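Side-chain contacts in putative O-acetylhomoserine (Thiol)-lyase (Campylobacter jejuni, PDB 4OC9), which probably makes homocysteine from O-acetylhomoserine and sulfide with the help of pyridoxal 5'-phosphate, as a member of the trans-sulfuration enzymes family: residues Phe77-Ala82 / Ile260-Thr265; Ala87-Leu92 / His118-Phe123; Ile93-Ser98 / Thr146-Phe151; Asn101-Asn106 / Asp136-Val141; Glu152-Ser155 / Ala160-Asp163. All blocks are in the same frame, centred on the assembly; numbering follows the deposited sequence.

Interaction 1: Phe77-Ala82 / Ile260-Thr265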
# COMPACT_ATOMS: atom_id res chain seq x y z
N PHE D 77 -9.60 -21.61 14.55
CA PHE D 77 -9.20 -20.22 14.60
C PHE D 77 -7.75 -20.06 14.08
O PHE D 77 -6.91 -20.94 14.24
CB PHE D 77 -9.36 -19.72 16.05
CG PHE D 77 -9.41 -18.22 16.19
CD1 PHE D 77 -10.60 -17.56 16.11
CD2 PHE D 77 -8.25 -17.47 16.42
CE1 PHE D 77 -10.68 -16.17 16.19
CE2 PHE D 77 -8.31 -16.10 16.49
CZ PHE D 77 -9.53 -15.44 16.40
N GLY D 78 -7.49 -18.93 13.44
CA GLY D 78 -6.17 -18.67 12.90
C GLY D 78 -5.69 -17.30 13.23
O GLY D 78 -6.47 -16.36 13.32
N ILE D 79 -4.39 -17.19 13.43
CA ILE D 79 -3.74 -15.94 13.79
C ILE D 79 -2.54 -15.60 12.95
O ILE D 79 -1.53 -16.27 13.02
CB ILE D 79 -3.27 -15.98 15.26
CG1 ILE D 79 -4.50 -15.94 16.17
CG2 ILE D 79 -2.42 -14.76 15.59
CD1 ILE D 79 -4.20 -16.09 17.62
N PRO D 80 -2.66 -14.53 12.16
CA PRO D 80 -1.55 -14.12 11.34
C PRO D 80 -0.56 -13.32 12.14
O PRO D 80 -0.93 -12.54 13.00
CB PRO D 80 -2.22 -13.24 10.27
CG PRO D 80 -3.64 -13.67 10.27
CD PRO D 80 -3.91 -13.88 11.73
N VAL D 81 0.70 -13.52 11.78
CA VAL D 81 1.81 -12.88 12.41
C VAL D 81 2.78 -12.36 11.36
O VAL D 81 2.61 -12.62 10.18
CB VAL D 81 2.47 -13.79 13.44
CG1 VAL D 81 1.51 -14.05 14.56
CG2 VAL D 81 2.90 -15.09 12.83
N ALA D 82 3.80 -11.61 11.79
CA ALA D 82 4.76 -10.98 10.83
C ALA D 82 5.51 -11.87 9.86
O ALA D 82 5.94 -11.40 8.83
CB ALA D 82 5.74 -10.12 11.59
N ILE D 260 -5.93 -17.52 22.00
CA ILE D 260 -6.08 -16.41 22.94
C ILE D 260 -4.76 -16.07 23.58
O ILE D 260 -4.41 -14.90 23.68
CB ILE D 260 -7.11 -16.71 24.05
CG1 ILE D 260 -8.54 -16.76 23.48
CG2 ILE D 260 -7.08 -15.65 25.13
CD1 ILE D 260 -9.03 -15.49 22.77
N ARG D 261 -4.00 -17.08 23.98
CA ARG D 261 -2.74 -16.79 24.61
C ARG D 261 -1.80 -16.13 23.60
O ARG D 261 -1.08 -15.21 23.92
CB ARG D 261 -2.13 -18.00 25.35
CG ARG D 261 -1.02 -17.53 26.29
CD ARG D 261 -0.58 -18.47 27.42
NE ARG D 261 0.47 -19.40 27.11
CZ ARG D 261 1.73 -19.32 27.52
NH1 ARG D 261 2.20 -18.41 28.38
NH2 ARG D 261 2.55 -20.26 27.11
N VAL D 262 -1.81 -16.60 22.36
CA VAL D 262 -0.95 -16.02 21.33
C VAL D 262 -1.22 -14.51 21.24
O VAL D 262 -0.30 -13.70 21.07
CB VAL D 262 -1.20 -16.64 19.94
CG1 VAL D 262 -0.39 -15.90 18.88
CG2 VAL D 262 -0.86 -18.12 19.92
N ILE D 263 -2.48 -14.13 21.34
CA ILE D 263 -2.84 -12.74 21.25
C ILE D 263 -2.53 -11.90 22.48
O ILE D 263 -1.77 -10.91 22.40
CB ILE D 263 -4.33 -12.56 20.96
CG1 ILE D 263 -4.68 -13.15 19.59
CG2 ILE D 263 -4.67 -11.08 20.97
CD1 ILE D 263 -6.15 -13.09 19.23
N ILE D 264 -3.12 -12.28 23.61
CA ILE D 264 -2.95 -11.51 24.85
C ILE D 264 -1.54 -11.55 25.45
O ILE D 264 -1.21 -10.71 26.29
CB ILE D 264 -3.99 -11.90 25.91
CG1 ILE D 264 -3.73 -13.30 26.48
CG2 ILE D 264 -5.38 -11.73 25.34
CD1 ILE D 264 -4.67 -13.68 27.61
N THR D 265 -0.73 -12.52 25.02
CA THR D 265 0.60 -12.60 25.56
C THR D 265 1.72 -12.42 24.52
O THR D 265 2.44 -11.42 24.58
CB THR D 265 0.83 -13.92 26.31
OG1 THR D 265 -0.16 -14.07 27.34
CG2 THR D 265 2.21 -13.95 26.93

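Interaction 2: Ala87-Leu92 / His118-Phe123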
# COMPACT_ATOMS: atom_id res chain seq x y z
N ALA D 87 5.70 -17.28 13.35
CA ALA D 87 4.64 -18.26 13.59
C ALA D 87 5.22 -19.52 14.26
O ALA D 87 4.61 -20.07 15.19
CB ALA D 87 3.95 -18.63 12.28
N CYS D 88 6.36 -20.02 13.76
CA CYS D 88 7.00 -21.22 14.35
C CYS D 88 7.42 -20.91 15.80
O CYS D 88 7.11 -21.66 16.72
CB CYS D 88 8.18 -21.70 13.51
SG CYS D 88 7.76 -22.31 11.86
N PHE D 89 8.05 -19.75 16.00
CA PHE D 89 8.49 -19.29 17.32
C PHE D 89 7.31 -19.19 18.30
O PHE D 89 7.34 -19.79 19.38
CB PHE D 89 9.30 -18.01 17.16
CG PHE D 89 9.55 -17.29 18.42
CD1 PHE D 89 10.22 -17.90 19.46
CD2 PHE D 89 9.24 -15.93 18.52
CE1 PHE D 89 10.49 -17.20 20.63
CE2 PHE D 89 9.52 -15.22 19.66
CZ PHE D 89 10.15 -15.86 20.73
N TYR D 90 6.29 -18.44 17.92
CA TYR D 90 5.07 -18.28 18.73
C TYR D 90 4.38 -19.60 19.07
O TYR D 90 3.89 -19.76 20.17
CB TYR D 90 4.12 -17.32 18.02
CG TYR D 90 4.40 -15.85 18.28
CD1 TYR D 90 5.70 -15.39 18.45
CD2 TYR D 90 3.39 -14.91 18.16
CE1 TYR D 90 5.96 -14.06 18.68
CE2 TYR D 90 3.64 -13.56 18.36
CZ TYR D 90 4.93 -13.14 18.61
OH TYR D 90 5.20 -11.81 18.79
N ALA D 91 4.37 -20.54 18.13
CA ALA D 91 3.72 -21.83 18.37
C ALA D 91 4.47 -22.65 19.44
O ALA D 91 3.86 -23.22 20.34
CB ALA D 91 3.59 -22.62 17.10
N LEU D 92 5.79 -22.64 19.35
CA LEU D 92 6.62 -23.35 20.31
C LEU D 92 6.58 -22.72 21.73
O LEU D 92 6.32 -23.41 22.73
CB LEU D 92 8.05 -23.43 19.78
CG LEU D 92 8.18 -24.28 18.50
CD1 LEU D 92 9.53 -24.13 17.82
CD2 LEU D 92 7.88 -25.75 18.78
N HIS D 118 19.25 -23.98 18.18
CA HIS D 118 20.20 -23.02 18.76
C HIS D 118 19.58 -21.83 19.47
O HIS D 118 19.80 -21.63 20.66
CB HIS D 118 21.21 -22.50 17.72
CG HIS D 118 22.05 -23.58 17.11
ND1 HIS D 118 23.07 -24.21 17.79
CD2 HIS D 118 22.06 -24.10 15.86
CE1 HIS D 118 23.65 -25.10 16.99
NE2 HIS D 118 23.06 -25.04 15.81
N THR D 119 18.81 -21.04 18.74
CA THR D 119 18.18 -19.85 19.31
C THR D 119 17.30 -20.05 20.54
O THR D 119 17.41 -19.28 21.50
CB THR D 119 17.43 -19.10 18.26
OG1 THR D 119 18.32 -18.84 17.18
CG2 THR D 119 16.89 -17.79 18.82
N LEU D 120 16.48 -21.09 20.56
CA LEU D 120 15.64 -21.34 21.74
C LEU D 120 16.44 -21.69 23.03
O LEU D 120 15.87 -21.58 24.13
CB LEU D 120 14.54 -22.37 21.49
CG LEU D 120 13.43 -21.96 20.52
CD1 LEU D 120 12.48 -23.12 20.32
CD2 LEU D 120 12.67 -20.76 21.02
N LYS D 121 17.71 -22.10 22.92
CA LYS D 121 18.52 -22.39 24.11
C LYS D 121 18.60 -21.15 24.98
O LYS D 121 18.51 -21.23 26.21
CB LYS D 121 19.95 -22.79 23.78
CG LYS D 121 20.15 -24.14 23.16
CD LYS D 121 21.63 -24.36 22.89
CE LYS D 121 21.74 -25.77 22.29
NZ LYS D 121 23.06 -26.38 21.97
N ASN D 122 18.77 -20.00 24.33
CA ASN D 122 18.84 -18.70 25.02
C ASN D 122 17.67 -18.49 25.95
O ASN D 122 17.76 -17.72 26.91
CB ASN D 122 18.90 -17.57 24.01
CG ASN D 122 20.21 -17.56 23.25
OD1 ASN D 122 21.26 -17.50 23.86
ND2 ASN D 122 20.15 -17.55 21.93
N PHE D 123 16.56 -19.17 25.68
CA PHE D 123 15.40 -19.01 26.53
C PHE D 123 15.18 -20.24 27.44
O PHE D 123 14.10 -20.41 28.01
CB PHE D 123 14.14 -18.70 25.72
CG PHE D 123 14.31 -17.59 24.70
CD1 PHE D 123 14.97 -16.42 25.02
CD2 PHE D 123 13.62 -17.64 23.50
CE1 PHE D 123 15.10 -15.39 24.09
CE2 PHE D 123 13.73 -16.61 22.56
CZ PHE D 123 14.46 -15.48 22.85

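Interaction 3: Ile93-Ser98 / Thr146-Phe151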
# COMPACT_ATOMS: atom_id res chain seq x y z
N ILE D 93 6.83 -21.42 21.82
CA ILE D 93 6.82 -20.74 23.13
C ILE D 93 5.44 -20.72 23.76
O ILE D 93 5.35 -20.53 24.96
CB ILE D 93 7.40 -19.32 23.12
CG1 ILE D 93 6.54 -18.41 22.22
CG2 ILE D 93 8.86 -19.36 22.69
CD1 ILE D 93 7.05 -16.99 22.10
N ASN D 94 4.38 -20.92 22.98
CA ASN D 94 3.06 -20.88 23.57
C ASN D 94 2.84 -22.20 24.30
O ASN D 94 1.88 -22.35 25.06
CB ASN D 94 1.97 -20.75 22.51
CG ASN D 94 0.66 -20.28 23.10
OD1 ASN D 94 0.63 -19.51 24.07
ND2 ASN D 94 -0.43 -20.63 22.46
N LEU D 95 3.72 -23.16 24.03
CA LEU D 95 3.67 -24.50 24.61
C LEU D 95 4.82 -24.83 25.56
O LEU D 95 4.60 -25.51 26.56
CB LEU D 95 3.68 -25.53 23.48
CG LEU D 95 2.50 -25.48 22.51
CD1 LEU D 95 2.72 -26.41 21.33
CD2 LEU D 95 1.20 -25.80 23.24
N ALA D 96 6.02 -24.35 25.26
CA ALA D 96 7.18 -24.61 26.09
C ALA D 96 7.79 -23.34 26.66
O ALA D 96 7.80 -22.28 26.02
CB ALA D 96 8.23 -25.34 25.29
N SER D 97 8.31 -23.46 27.88
CA SER D 97 8.96 -22.37 28.58
C SER D 97 10.29 -22.90 29.12
O SER D 97 10.59 -24.09 28.98
CB SER D 97 8.07 -21.78 29.67
OG SER D 97 7.69 -22.79 30.59
N SER D 98 11.07 -22.03 29.74
CA SER D 98 12.36 -22.43 30.27
C SER D 98 12.29 -23.75 31.09
O SER D 98 11.44 -23.94 31.98
CB SER D 98 12.95 -21.29 31.11
OG SER D 98 14.27 -21.61 31.48
N THR D 146 8.48 -32.65 27.61
CA THR D 146 8.35 -32.46 26.18
C THR D 146 7.00 -31.80 25.95
O THR D 146 5.94 -32.40 26.21
CB THR D 146 8.42 -33.79 25.41
OG1 THR D 146 9.69 -34.42 25.67
CG2 THR D 146 8.26 -33.54 23.90
N LYS D 147 7.02 -30.58 25.43
CA LYS D 147 5.76 -29.84 25.20
C LYS D 147 5.23 -29.76 23.76
O LYS D 147 4.09 -29.34 23.53
CB LYS D 147 5.95 -28.42 25.70
CG LYS D 147 6.47 -28.35 27.11
CD LYS D 147 5.62 -29.14 28.08
CE LYS D 147 6.09 -28.87 29.50
NZ LYS D 147 5.34 -29.75 30.42
N ALA D 148 6.06 -30.14 22.78
CA ALA D 148 5.62 -30.09 21.39
C ALA D 148 6.43 -31.02 20.49
O ALA D 148 7.59 -31.34 20.77
CB ALA D 148 5.71 -28.66 20.86
N ILE D 149 5.75 -31.48 19.45
CA ILE D 149 6.31 -32.38 18.42
C ILE D 149 6.14 -31.59 17.11
O ILE D 149 5.01 -31.38 16.65
CB ILE D 149 5.59 -33.71 18.39
CG1 ILE D 149 5.84 -34.45 19.73
CG2 ILE D 149 6.12 -34.52 17.23
CD1 ILE D 149 5.09 -35.76 19.89
N PHE D 150 7.28 -31.14 16.57
CA PHE D 150 7.30 -30.32 15.38
C PHE D 150 7.85 -30.99 14.15
O PHE D 150 8.90 -31.61 14.20
CB PHE D 150 8.15 -29.09 15.64
CG PHE D 150 8.10 -28.07 14.54
CD1 PHE D 150 8.96 -28.15 13.46
CD2 PHE D 150 7.20 -27.02 14.60
CE1 PHE D 150 8.89 -27.22 12.44
CE2 PHE D 150 7.14 -26.09 13.57
CZ PHE D 150 7.98 -26.20 12.49
N PHE D 151 7.12 -30.82 13.04
CA PHE D 151 7.53 -31.41 11.78
C PHE D 151 6.85 -30.72 10.61
O PHE D 151 5.91 -29.93 10.79
CB PHE D 151 7.15 -32.88 11.72
CG PHE D 151 5.67 -33.11 11.69
CD1 PHE D 151 4.94 -33.11 12.85
CD2 PHE D 151 5.03 -33.37 10.51
CE1 PHE D 151 3.58 -33.37 12.82
CE2 PHE D 151 3.66 -33.62 10.47
CZ PHE D 151 2.93 -33.61 11.64

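Interaction 4: Asn101-Asn106 / Asp136-Val141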
# COMPACT_ATOMS: atom_id res chain seq x y z
N ASN D 101 11.35 -29.07 26.95
CA ASN D 101 11.99 -29.46 25.72
C ASN D 101 10.93 -29.68 24.66
O ASN D 101 9.73 -29.81 24.95
CB ASN D 101 12.85 -30.71 25.93
CG ASN D 101 12.05 -31.95 26.24
OD1 ASN D 101 11.50 -32.58 25.35
ND2 ASN D 101 12.15 -32.39 27.48
N VAL D 102 11.38 -29.66 23.41
CA VAL D 102 10.49 -29.86 22.28
C VAL D 102 11.16 -30.84 21.37
O VAL D 102 12.38 -30.81 21.21
CB VAL D 102 10.16 -28.56 21.49
CG1 VAL D 102 9.45 -27.54 22.38
CG2 VAL D 102 11.42 -27.93 20.90
N ALA D 103 10.35 -31.68 20.73
CA ALA D 103 10.84 -32.67 19.79
C ALA D 103 10.65 -32.12 18.37
O ALA D 103 9.55 -31.65 18.03
CB ALA D 103 10.07 -33.97 19.94
N TYR D 104 11.69 -32.22 17.55
CA TYR D 104 11.59 -31.70 16.20
C TYR D 104 12.20 -32.62 15.14
O TYR D 104 13.19 -33.29 15.35
CB TYR D 104 12.28 -30.33 16.14
CG TYR D 104 13.80 -30.37 16.23
CD1 TYR D 104 14.45 -30.55 17.45
CD2 TYR D 104 14.58 -30.16 15.11
CE1 TYR D 104 15.84 -30.58 17.53
CE2 TYR D 104 15.96 -30.16 15.19
CZ TYR D 104 16.58 -30.38 16.40
OH TYR D 104 17.94 -30.38 16.45
N SER D 105 11.58 -32.61 13.98
CA SER D 105 12.03 -33.40 12.85
C SER D 105 13.41 -32.97 12.34
O SER D 105 13.75 -31.77 12.31
CB SER D 105 10.99 -33.30 11.70
OG SER D 105 11.46 -33.93 10.53
N ASN D 106 14.19 -33.95 11.94
CA ASN D 106 15.53 -33.73 11.43
C ASN D 106 15.48 -33.26 9.98
O ASN D 106 16.51 -32.97 9.37
CB ASN D 106 16.38 -35.00 11.54
CG ASN D 106 15.87 -36.15 10.66
OD1 ASN D 106 14.70 -36.21 10.26
ND2 ASN D 106 16.74 -37.08 10.40
N ASP D 136 10.39 -44.60 16.03
CA ASP D 136 10.74 -45.10 17.35
C ASP D 136 11.68 -44.03 17.97
O ASP D 136 11.68 -43.84 19.19
CB ASP D 136 11.47 -46.46 17.33
CG ASP D 136 10.60 -47.60 16.85
OD1 ASP D 136 9.34 -47.48 16.88
OD2 ASP D 136 11.17 -48.65 16.48
N SER D 137 12.44 -43.33 17.11
CA SER D 137 13.37 -42.29 17.58
C SER D 137 12.61 -41.15 18.27
O SER D 137 13.19 -40.40 19.06
CB SER D 137 14.21 -41.72 16.44
OG SER D 137 13.41 -41.05 15.47
N LEU D 138 11.33 -40.99 17.96
CA LEU D 138 10.51 -39.96 18.59
C LEU D 138 10.15 -40.38 20.01
O LEU D 138 10.30 -39.58 20.95
CB LEU D 138 9.27 -39.64 17.75
CG LEU D 138 8.28 -38.63 18.34
CD1 LEU D 138 8.92 -37.33 18.80
CD2 LEU D 138 7.18 -38.37 17.32
N GLU D 139 9.67 -41.61 20.19
CA GLU D 139 9.31 -42.14 21.54
C GLU D 139 10.47 -41.96 22.50
O GLU D 139 10.31 -41.57 23.64
CB GLU D 139 9.06 -43.63 21.47
CG GLU D 139 7.85 -44.07 20.69
CD GLU D 139 6.51 -44.05 21.42
OE1 GLU D 139 6.46 -43.42 22.47
OE2 GLU D 139 5.51 -44.67 20.93
N LYS D 140 11.64 -42.30 21.99
CA LYS D 140 12.89 -42.21 22.71
C LYS D 140 13.23 -40.86 23.35
O LYS D 140 13.68 -40.82 24.48
CB LYS D 140 14.01 -42.58 21.74
CG LYS D 140 15.42 -42.56 22.32
CD LYS D 140 16.45 -42.99 21.29
CE LYS D 140 17.85 -43.00 21.88
NZ LYS D 140 18.87 -43.46 20.89
N VAL D 141 13.01 -39.76 22.62
CA VAL D 141 13.33 -38.44 23.16
C VAL D 141 12.22 -37.80 23.99
O VAL D 141 12.43 -36.74 24.59
CB VAL D 141 13.79 -37.47 22.06
CG1 VAL D 141 15.10 -37.96 21.45
CG2 VAL D 141 12.71 -37.23 21.01

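Interaction 5: Glu152-Ser155 / Ala160-Asp163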
# COMPACT_ATOMS: atom_id res chain seq x y z
N GLU D 152 7.33 -31.01 9.41
CA GLU D 152 6.77 -30.45 8.19
C GLU D 152 6.02 -31.56 7.45
O GLU D 152 6.42 -32.74 7.49
CB GLU D 152 7.84 -29.82 7.32
CG GLU D 152 8.44 -28.56 7.93
CD GLU D 152 9.57 -27.93 7.12
OE1 GLU D 152 9.84 -28.40 6.00
OE2 GLU D 152 10.21 -26.99 7.64
N SER D 153 4.92 -31.20 6.81
CA SER D 153 4.12 -32.16 6.07
C SER D 153 4.87 -32.62 4.82
O SER D 153 4.86 -33.80 4.48
CB SER D 153 2.76 -31.55 5.69
OG SER D 153 2.87 -30.40 4.85
N LEU D 154 5.53 -31.68 4.17
CA LEU D 154 6.30 -31.90 2.94
C LEU D 154 7.51 -31.04 3.22
O LEU D 154 7.43 -29.82 3.19
CB LEU D 154 5.46 -31.44 1.78
CG LEU D 154 6.04 -31.55 0.41
CD1 LEU D 154 6.47 -32.97 0.17
CD2 LEU D 154 4.97 -31.11 -0.60
N SER D 155 8.63 -31.68 3.51
CA SER D 155 9.84 -30.94 3.92
C SER D 155 10.61 -30.16 2.89
O SER D 155 10.60 -30.49 1.72
CB SER D 155 10.86 -31.84 4.61
OG SER D 155 11.46 -32.75 3.71
N ALA D 160 10.52 -34.40 1.91
CA ALA D 160 10.25 -35.59 2.68
C ALA D 160 8.85 -35.50 3.26
O ALA D 160 8.49 -34.51 3.90
CB ALA D 160 11.25 -35.74 3.78
N ILE D 161 8.08 -36.55 3.05
CA ILE D 161 6.72 -36.62 3.55
C ILE D 161 6.62 -37.37 4.86
O ILE D 161 7.05 -38.52 4.99
CB ILE D 161 5.79 -37.27 2.54
CG1 ILE D 161 5.82 -36.49 1.24
CG2 ILE D 161 4.38 -37.31 3.10
CD1 ILE D 161 4.95 -37.04 0.12
N ALA D 162 6.00 -36.71 5.82
CA ALA D 162 5.81 -37.28 7.15
C ALA D 162 4.58 -38.18 7.21
O ALA D 162 3.53 -37.84 6.64
CB ALA D 162 5.67 -36.16 8.17
N ASP D 163 4.69 -39.30 7.91
CA ASP D 163 3.58 -40.22 8.05
C ASP D 163 2.83 -39.64 9.26
O ASP D 163 3.00 -40.04 10.41
CB ASP D 163 4.04 -41.66 8.27
CG ASP D 163 2.90 -42.65 8.20
OD1 ASP D 163 1.72 -42.25 8.33
OD2 ASP D 163 3.19 -43.86 8.02
O HOH W 1 8.49 -34.16 6.53
O HOH W 2 3.03 -35.10 6.14

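Interaction 1: Phe77-Ala82 / Ile260-Thr265
Ile79 meets Val262 and Ile263 in an apolar strand-on-helix contact, set where helix 257-270 lies over edge strand 77-81 of the seven-stranded sheet. That sheet belongs to the large domain of a fold-type I pyridoxal phosphate enzyme, and the strand is bonded on its inner side to the antiparallel strand 217-221. Ile79 carries the packing from the strand side. With CG1 anti to its own carbonyl carbon (chi1 -71°) and chi2 extended, the side chain reaches out to the helix and places its end methyl between two consecutive helix residues. Ile79 CD1 lies 3.8 Å from Val262 CB, while the other branch, Ile79 CG2, comes to 4.0 Å from Val262 CG1; these two side chains run past one another in opposite senses. Ser259 and Leu267 of the same helix also touch Ile79, and Val262 also packs on Tyr90 of helix 84-93. Ile263 holds CG1 beside its backbone N, and its extended long branch slants across that of Ile79: Ile79 CD1 comes to 3.6 Å from Ile263 CG1 and 3.9 Å from Ile263 CD1.

Interaction 2: Ala87-Leu92 / His118-Phe123
Phe89 and Leu92 of helix 84-93 pack against Leu120 and Phe123 of the segment 118-123, which continues from helix 110-119, as part of the helical layer that covers one face of the large-domain sheet in this fold-type I enzyme. The contact is wholly apolar, and all four side chains are buried. Phe89 does most of the work from its side. A chi1 of 168° sets its CG anti to the backbone N, and the ring reaches both Leu120 and Phe123. Leu120 CD2 sits at the edge of the phenyl group, near its plane, 4.1 Å from Phe89 CD1. The same leucine reaches Leu92 with its other methyl, so its fork straddles two residues about one helical turn apart; Leu92 CD1 and Leu120 CD1 are 4.0 Å apart, and the two side chains cross at about a right angle. Leu92 also touches Ile179 of strand 177-181, so this leucine joins the helix pair to the strands. Thr119 and Phe123 also meet the second subunit: Thr119 OG1 is hydrogen-bonded to Asp269 of that chain, and the Phe123 ring stacks on Phe123 of that chain. The contact therefore runs from the sheet to the subunit interface. Within the chain, the Phe123 ring approaches that of Phe89 obliquely, the side chains lying roughly at right angles, with Phe123 CE2 3.8 Å from Phe89 CE1 and 4.1 Å from Phe89 CZ.

Interaction 3: Ile93-Ser98 / Thr146-Phe151
Leu95 and Ala96, in the loop that leaves helix 84-93, lie against Lys147 and Ala148 of strand 146-152. The apolar part is made by Leu95, two alanine methyls and the first methylenes of Lys147. Leu95 CD1 packs on the methyl of Ala148, 3.8 Å from Ala148 CB, and the same leucine also touches Val177 and Ile179 of the neighbouring strand and Phe258 of helix 257-270. Ala96 CB lies 3.9 Å from Lys147 CB and from Lys147 CG, so the methyl covers the root of the lysine. A second kind of contact sets the aliphatic lysine chain against a carbonyl: Leu95 O is 3.3 Å from Lys147 CB and 3.4 Å from Lys147 CG. The polar interactions are made with other parts of the chain. A chi2 of -54° bends the lysine, and NZ goes to the carbonyl of Arg234, with a weak bond to that of Gln144, while Lys147 O is bonded by the hydroxyl of Tyr235. No hydrogen bond joins the two segments; strand 146-152 pairs with 101-105 and 177-181. The arrangement is that of a helix-to-strand turn packed on the starting end of a central parallel strand in an alpha/beta sheet.

Interaction 4: Asn101-Asn106 / Asp136-Val141
Leu138 reaches Ala103 first along helix 136-141. A chi1 of 176° sets its CG anti to the backbone N, and Leu138 CD1 comes to 3.7 Å from Ala103 CB. Ile149 of the adjacent strand 146-152 touches the same side chain, so the leucine meets residues of two neighbouring strands. Glu139 is salt-bridged to Lys173 and hydrogen-bonded to His174 of helix 164-174. Helix 136-141 is the connection of a beta-alpha-beta crossover: it leads from strand 126-130 to strand 146-152, parallel strands that flank 101-105, and runs over the strand between them. Its axis passes 9.4 Å from that of strand 101-105 and nearly antiparallel to it, at 168°. Val141, one turn on from Leu138, has its CB bond directed toward the strand and touches the Ala103 methyl more loosely, with Val141 CG2 4.3 Å from Ala103 CB. Val141 O and Asn101 OD1 are neighbours, 4.3 Å apart, that do not bond each other. Each oxygen has its own partner: Arg128 bonds Val141 O, and Thr146 OG1 bonds Asn101 OD1, while Asn101 ND2 is bonded to Asp143.

Interaction 5: Glu152-Ser155 / Ala160-Asp163
Ser155 and Ala160 close a hairpin-like loop at the C-terminal end of strand 146-152, the end of the sheet where the cofactor site lies in fold-type I enzymes. Leu154 and Ile161 form a single antiparallel bridge there, as a non-hydrogen-bonded pair. The bonds fall on either side of it. Ser155 N donates to Ala160 O over 2.9 Å, coming in 32° from the carbonyl plane, and Ala162 N gives a weak bond of 3.4 Å to Ser153 O. The Ala160 amide is taken by a side chain: chi1 of 71° sets the Ser155 hydroxyl between its backbone N and carbonyl carbon, and Ala160 N donates to Ser155 OG over 2.6 Å. Two waters bridge the carbonyls of the two segments. One donates to Glu152 O and to Ala160 O, 2.7 Å from each, which gives Ala160 O a second bond. The other donates to Ser153 O and Ala162 O, 2.8 Å from each, so Ser153 O has one weak backbone bond and one water. Farther out, Glu152 OE2 is bonded by the Tyr109 amide, and Ser153 OG is bonded to Asn182 OD1. Across the bridge, the two apolar side chains slant over each other, Leu154 CD1 3.7 Å from Ile161 CG1.

From the N terminus, strand 77-81 opens interaction 1, whose loop closes only at helix 257-270 and so encloses the other four. Helix 84-93 then starts interaction 2 and the turn after it interaction 3. Strand 101-105 opens interaction 4 before 118-123 closes interaction 2, so interaction 2 crosses both 3 and 4. Helix 136-141 completes interaction 4 inside the span that 146-151 closes for interaction 3. The short loop of interaction 5 follows in series. Interactions 1, 3 and 4 each reach the same seven-stranded sheet, from its edge to its interior, and the segments of interactions 1, 2 and 3 all reach the second subunit. Phe151 packing on Ala162 joins interaction 3 to interaction 5.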